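Local structure of pyruvate carboxylase n-terminal domain (Aquifex aeolicus, 1ULZ) at residues 206-210 against 245-251; 158-162 against 192-196; 349-353 against 412-416. The protein forms the biotin carboxylase subunit of pyruvate carboxylase, combining a Rossmann-like N-terminal region, an ATP-grasp domain and a biotin carboxylase C-terminal domain. The protein carries 1 engineered substitution. All coordinates share one frame. Residue numbers count along the deposited sequence, not the author numbering.

Contacts 1 and 2 both belong to the ATP-grasp region, yet their centres lie about 37 Å apart; contact 3 belongs to the biotin carboxylase C-terminal region and lies on the opposite side of the chain's centre from contact 1. Contact 1 is partly buried and joins a strand of the large antiparallel sheet to the start of a helix, so it relies on aliphatic side chains and a single tyrosine hydroxyl bond. Contacts 2 and 3 are surface contacts between loops. In contact 2 the backbone does most of the bonding, with small residues letting the chains close up; in contact 3 weak side-chain bonds reach to carbonyls, two of them made by an engineered arginine.

Contact 1: residues 206-210 against 245-251; sequences KHIEY and ILTPEKR
I208 lays its CD1 against CD1 of I245, 3.5 Å away, and the aliphatic stem of K206 covers the same methyl, CD to CD1 of I245 3.5 Å, while its ammonium goes to D227 and the carbonyl of F435. Residues 206-210 are extended strand, so K206 and I208 both point toward 245-251, whereas H207 and E209 take no part. I208 (m, m) lies 9.4 Å from I245, CA to CA, and Y210 lies 9.5 Å from R251. The chain is loop through T247, the N-cap, whose OG1 accepts a weak 3.3 Å bond from K250 N; helix begins at P248. Y210 starts sideways, but its long ring carries OH to R251 O, a 2.6 Å hydrogen bond, and to 3.5 Å from CD1 of L246 (m, t). Tyrosine suits this place because it offers both a flat apolar ring and a donor for a carbonyl in the helix's first turn. A helix, here 248-264, packed on the antiparallel sheet through strand 206-214 is typical of the ATP-grasp fold.

Contact 2: residues 158-162 against 192-196; sequences ATAGG and GRGDL
A160 and D195 have the most surface covered here, 49 Å² each, and A158 follows with 41 Å². The two segments run antiparallel, 169° apart end to end, with CA pairs A158-L196 at 4.4 Å, T159-D195 at 5.4 Å and A160-G194 at 4.8 Å. D195 sits in the left-handed region (phi/psi 54/58), a turn of the chain that leaves G194 O and D195 O both facing T159. T159 N donates to G194 O at 2.9 Å and to D195 O at 3.3 Å, and its hydroxyl, placed by a p rotamer, gives OG1 to D195 O at 2.9 Å; A160 N adds a weak bond to G194 O at 3.0 Å. Segment 158-162 opens the glycine-rich loop of the ATP-grasp domain, between strands 154-158 and 168-170; the loop segment 192-196 leads from helix 173-189 into strand 196-200. The alanines suit so close an approach: CB of A160 points toward the partner and stops 3.5 Å from OD2 of D195 (m), and CB of A158 lies 3.6 Å from CD2 of L196 (m, t), whose side chain also packs on Y180 and A183 of the helix. G161, at phi 77°, has no room for a side chain, since a CB would come within 2.6 Å of R193 O; at G194 one would be crowded by CD2 of L196.

Contact 3: residues 349-353 against 412-416; sequences PSTRV and TGVKT. Unlike the reference sequence in segment 349-353: R352 (reference Gly).
An engineered arginine, R352, replacing the glycine of the reference sequence, reaches across to a backbone carbonyl: its NE and NH2 both donate weakly to G413 O, at 3.2 and 3.4 Å. CB of R352 points toward 412-416, and chi1 and chi3 near -60° fold the chain so that the guanidinium meets that oxygen, while CB itself rests 3.6 Å from CG1 of V414. Just before it, T351 (phi/psi -78/60) is the centre of an inverse gamma turn, closed by a weak 2.8 Å bond from R352 N to S350 O. The turn leaves T351 pointing away and S350 toward the partner. S350 CA lies 5.8 Å from V414 CA, and S350 CB lies 4.0 Å from V414 CB. In the biotin carboxylase C-terminal domain this joins the loop between strands 348-349 and 357-358 to the link from strand 410-411 into helix 418-426, where OG1 of T416 caps I418 N. S350 (chi1 -44°) is short enough to fit against V414 and still give OG to K415 O, a weak bond of 3.3 Å. V414 (m) fills the gap with its branched side chain, CG1 lying 3.9 Å from V353 N. G413, with phi/psi 105/-19, meets V353 O through a CA-H...O contact, CA to O 3.4 Å; a CB there would fall 2.2 Å from that oxygen, so only glycine fits.

Contact 1: residues 206-210 against 245-251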
# COMPACT_ATOMS: atom_id res chain seq x y z
N LYS A 206 5.29 -26.61 11.39
CA LYS A 206 5.05 -25.29 10.84
C LYS A 206 3.64 -24.96 11.29
O LYS A 206 2.80 -25.85 11.46
CB LYS A 206 5.09 -25.30 9.31
CG LYS A 206 6.37 -24.81 8.69
CD LYS A 206 6.28 -24.88 7.17
CE LYS A 206 7.54 -24.36 6.49
NZ LYS A 206 7.77 -22.92 6.81
N HIS A 207 3.38 -23.68 11.51
CA HIS A 207 2.05 -23.23 11.90
C HIS A 207 1.42 -22.73 10.60
O HIS A 207 1.84 -21.70 10.06
CB HIS A 207 2.16 -22.08 12.91
CG HIS A 207 0.87 -21.35 13.14
ND1 HIS A 207 0.15 -21.47 14.31
CD2 HIS A 207 0.17 -20.50 12.36
CE1 HIS A 207 -0.94 -20.72 14.23
NE2 HIS A 207 -0.95 -20.13 13.06
N ILE A 208 0.45 -23.48 10.09
CA ILE A 208 -0.24 -23.11 8.85
C ILE A 208 -1.70 -22.86 9.21
O ILE A 208 -2.33 -23.70 9.86
CB ILE A 208 -0.18 -24.25 7.80
CG1 ILE A 208 1.27 -24.60 7.47
CG2 ILE A 208 -0.94 -23.83 6.55
CD1 ILE A 208 2.03 -23.55 6.68
N GLU A 209 -2.25 -21.72 8.80
CA GLU A 209 -3.63 -21.41 9.13
C GLU A 209 -4.44 -20.91 7.96
O GLU A 209 -3.96 -20.14 7.12
CB GLU A 209 -3.67 -20.39 10.28
CG GLU A 209 -3.20 -18.99 9.91
CD GLU A 209 -3.15 -18.05 11.10
OE1 GLU A 209 -3.25 -16.82 10.89
OE2 GLU A 209 -3.01 -18.53 12.25
N TYR A 210 -5.70 -21.35 7.90
CA TYR A 210 -6.60 -20.95 6.84
C TYR A 210 -7.56 -19.83 7.22
O TYR A 210 -8.12 -19.82 8.33
CB TYR A 210 -7.41 -22.16 6.35
CG TYR A 210 -6.78 -22.92 5.21
CD1 TYR A 210 -5.77 -23.86 5.44
CD2 TYR A 210 -7.16 -22.67 3.90
CE1 TYR A 210 -5.17 -24.52 4.38
CE2 TYR A 210 -6.57 -23.33 2.84
CZ TYR A 210 -5.57 -24.25 3.08
OH TYR A 210 -4.98 -24.90 2.01
N ILE A 245 4.91 -24.16 1.38
CA ILE A 245 4.85 -25.62 1.37
C ILE A 245 3.66 -26.23 0.64
O ILE A 245 3.72 -27.37 0.20
CB ILE A 245 4.87 -26.19 2.79
CG1 ILE A 245 3.76 -25.56 3.62
CG2 ILE A 245 6.21 -25.94 3.43
CD1 ILE A 245 3.73 -26.08 5.03
N LEU A 246 2.56 -25.49 0.52
CA LEU A 246 1.39 -26.03 -0.17
C LEU A 246 1.38 -25.67 -1.64
O LEU A 246 1.70 -24.54 -2.01
CB LEU A 246 0.09 -25.53 0.47
CG LEU A 246 -0.16 -25.93 1.92
CD1 LEU A 246 -1.48 -25.33 2.39
CD2 LEU A 246 -0.17 -27.45 2.05
N THR A 247 1.05 -26.65 -2.47
CA THR A 247 0.95 -26.44 -3.90
C THR A 247 -0.48 -25.98 -4.13
O THR A 247 -1.32 -26.10 -3.24
CB THR A 247 1.18 -27.75 -4.68
OG1 THR A 247 0.21 -28.72 -4.26
CG2 THR A 247 2.58 -28.29 -4.40
N PRO A 248 -0.79 -25.46 -5.33
CA PRO A 248 -2.16 -25.01 -5.59
C PRO A 248 -3.22 -26.10 -5.37
O PRO A 248 -4.31 -25.82 -4.87
CB PRO A 248 -2.10 -24.53 -7.03
CG PRO A 248 -0.69 -24.01 -7.15
CD PRO A 248 0.11 -25.08 -6.44
N GLU A 249 -2.89 -27.34 -5.74
CA GLU A 249 -3.84 -28.43 -5.57
C GLU A 249 -4.06 -28.77 -4.10
O GLU A 249 -5.19 -29.05 -3.69
CB GLU A 249 -3.39 -29.69 -6.34
CG GLU A 249 -1.92 -29.72 -6.75
CD GLU A 249 -1.58 -28.67 -7.80
OE1 GLU A 249 -2.34 -28.56 -8.80
OE2 GLU A 249 -0.57 -27.96 -7.64
N LYS A 250 -3.00 -28.75 -3.31
CA LYS A 250 -3.14 -29.04 -1.89
C LYS A 250 -3.77 -27.86 -1.17
O LYS A 250 -4.49 -28.03 -0.18
CB LYS A 250 -1.79 -29.38 -1.27
CG LYS A 250 -1.30 -30.78 -1.62
CD LYS A 250 -0.03 -31.10 -0.85
CE LYS A 250 -0.20 -30.76 0.64
NZ LYS A 250 1.10 -30.69 1.37
N ARG A 251 -3.51 -26.66 -1.68
CA ARG A 251 -4.08 -25.45 -1.10
C ARG A 251 -5.60 -25.57 -1.17
O ARG A 251 -6.30 -25.30 -0.19
CB ARG A 251 -3.62 -24.21 -1.87
CG ARG A 251 -4.34 -22.92 -1.44
CD ARG A 251 -3.57 -21.68 -1.88
NE ARG A 251 -2.25 -21.65 -1.26
CZ ARG A 251 -1.11 -21.84 -1.92
NH1 ARG A 251 -1.12 -22.05 -3.23
NH2 ARG A 251 0.04 -21.84 -1.26

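Contact 2: residues 158-162 against 192-196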
# COMPACT_ATOMS: atom_id res chain seq x y z
N ALA A 158 1.54 -39.74 30.56
CA ALA A 158 0.63 -40.14 31.63
C ALA A 158 -0.29 -38.96 31.95
O ALA A 158 0.15 -37.81 32.00
CB ALA A 158 1.42 -40.54 32.86
N THR A 159 -1.57 -39.24 32.16
CA THR A 159 -2.51 -38.17 32.47
C THR A 159 -3.23 -38.39 33.79
O THR A 159 -4.20 -37.69 34.08
CB THR A 159 -3.56 -38.02 31.35
OG1 THR A 159 -4.41 -39.18 31.33
CG2 THR A 159 -2.87 -37.88 29.99
N ALA A 160 -2.77 -39.34 34.58
CA ALA A 160 -3.37 -39.61 35.88
C ALA A 160 -2.32 -40.20 36.82
O ALA A 160 -1.23 -40.57 36.38
CB ALA A 160 -4.55 -40.57 35.73
N GLY A 161 -2.65 -40.28 38.11
CA GLY A 161 -1.71 -40.82 39.08
C GLY A 161 -0.60 -39.86 39.45
O GLY A 161 -0.48 -38.77 38.88
N GLY A 162 0.23 -40.27 40.41
CA GLY A 162 1.32 -39.42 40.86
C GLY A 162 2.64 -39.74 40.20
O GLY A 162 3.70 -39.47 40.76
N GLY A 192 -1.80 -46.08 41.60
CA GLY A 192 -2.87 -45.54 40.79
C GLY A 192 -2.68 -45.89 39.33
O GLY A 192 -1.78 -46.67 38.99
N ARG A 193 -3.53 -45.33 38.47
CA ARG A 193 -3.46 -45.58 37.04
C ARG A 193 -2.70 -44.44 36.39
O ARG A 193 -2.73 -43.30 36.88
CB ARG A 193 -4.87 -45.66 36.42
CG ARG A 193 -5.60 -46.97 36.69
CD ARG A 193 -6.88 -47.09 35.84
NE ARG A 193 -7.45 -48.43 35.91
CZ ARG A 193 -8.46 -48.87 35.15
NH1 ARG A 193 -9.02 -48.07 34.25
NH2 ARG A 193 -8.91 -50.11 35.29
N GLY A 194 -2.03 -44.73 35.28
CA GLY A 194 -1.29 -43.69 34.59
C GLY A 194 -2.16 -43.05 33.53
O GLY A 194 -1.97 -41.87 33.19
N ASP A 195 -3.13 -43.80 33.02
CA ASP A 195 -4.01 -43.29 31.98
C ASP A 195 -3.10 -42.78 30.88
O ASP A 195 -3.14 -41.61 30.50
CB ASP A 195 -4.87 -42.15 32.52
CG ASP A 195 -6.07 -42.65 33.31
OD1 ASP A 195 -6.09 -43.85 33.67
OD2 ASP A 195 -6.99 -41.84 33.58
N LEU A 196 -2.27 -43.68 30.37
CA LEU A 196 -1.32 -43.35 29.32
C LEU A 196 -2.00 -43.12 27.98
O LEU A 196 -2.85 -43.91 27.56
CB LEU A 196 -0.28 -44.46 29.17
CG LEU A 196 0.52 -44.80 30.43
CD1 LEU A 196 1.54 -45.89 30.10
CD2 LEU A 196 1.21 -43.56 30.94

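Contact 3: residues 349-353 against 412-416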
# COMPACT_ATOMS: atom_id res chain seq x y z
N PRO A 349 9.09 -5.91 27.53
CA PRO A 349 8.46 -4.69 26.99
C PRO A 349 9.11 -3.37 27.42
O PRO A 349 9.53 -3.22 28.58
CB PRO A 349 7.02 -4.79 27.51
CG PRO A 349 6.80 -6.27 27.68
CD PRO A 349 8.11 -6.71 28.29
N SER A 350 9.17 -2.43 26.48
CA SER A 350 9.73 -1.10 26.72
C SER A 350 8.53 -0.19 26.90
O SER A 350 8.03 0.38 25.93
CB SER A 350 10.53 -0.60 25.50
OG SER A 350 11.38 -1.59 24.95
N THR A 351 8.07 -0.04 28.14
CA THR A 351 6.91 0.81 28.41
C THR A 351 7.26 2.29 28.41
O THR A 351 7.07 2.98 29.42
CB THR A 351 6.29 0.48 29.77
OG1 THR A 351 7.20 0.86 30.81
CG2 THR A 351 5.98 -1.01 29.87
N ARG A 352 7.77 2.80 27.29
CA ARG A 352 8.13 4.21 27.24
C ARG A 352 7.41 4.99 26.14
O ARG A 352 6.38 4.55 25.63
CB ARG A 352 9.64 4.36 27.11
CG ARG A 352 10.39 3.77 28.30
CD ARG A 352 11.61 4.59 28.66
NE ARG A 352 12.60 4.64 27.58
CZ ARG A 352 13.78 5.25 27.69
NH1 ARG A 352 14.12 5.86 28.82
NH2 ARG A 352 14.62 5.25 26.66
N VAL A 353 7.95 6.15 25.80
CA VAL A 353 7.33 7.00 24.79
C VAL A 353 8.18 7.15 23.53
O VAL A 353 9.39 7.36 23.61
CB VAL A 353 7.05 8.39 25.38
CG1 VAL A 353 6.22 9.22 24.42
CG2 VAL A 353 6.34 8.24 26.73
N THR A 412 12.61 5.95 17.82
CA THR A 412 13.49 6.13 18.98
C THR A 412 12.65 6.39 20.23
O THR A 412 11.47 6.74 20.13
CB THR A 412 14.49 7.30 18.80
OG1 THR A 412 13.78 8.54 18.68
CG2 THR A 412 15.35 7.08 17.57
N GLY A 413 13.27 6.23 21.39
CA GLY A 413 12.57 6.44 22.65
C GLY A 413 12.26 5.11 23.30
O GLY A 413 12.01 5.04 24.50
N VAL A 414 12.28 4.06 22.49
CA VAL A 414 11.99 2.71 22.96
C VAL A 414 12.74 1.69 22.11
O VAL A 414 13.10 1.97 20.96
CB VAL A 414 10.48 2.38 22.84
CG1 VAL A 414 9.66 3.31 23.70
CG2 VAL A 414 10.04 2.50 21.38
N LYS A 415 12.99 0.52 22.68
CA LYS A 415 13.66 -0.54 21.95
C LYS A 415 12.55 -1.23 21.17
O LYS A 415 11.41 -1.28 21.63
CB LYS A 415 14.31 -1.54 22.91
CG LYS A 415 15.41 -0.94 23.79
CD LYS A 415 16.22 -2.02 24.49
CE LYS A 415 17.33 -1.41 25.34
NZ LYS A 415 18.25 -0.56 24.52
N THR A 416 12.87 -1.76 19.99
CA THR A 416 11.86 -2.44 19.19
C THR A 416 12.43 -3.71 18.61
O THR A 416 13.61 -4.02 18.80
CB THR A 416 11.38 -1.57 18.02
OG1 THR A 416 12.38 -1.55 17.00
CG2 THR A 416 11.10 -0.14 18.49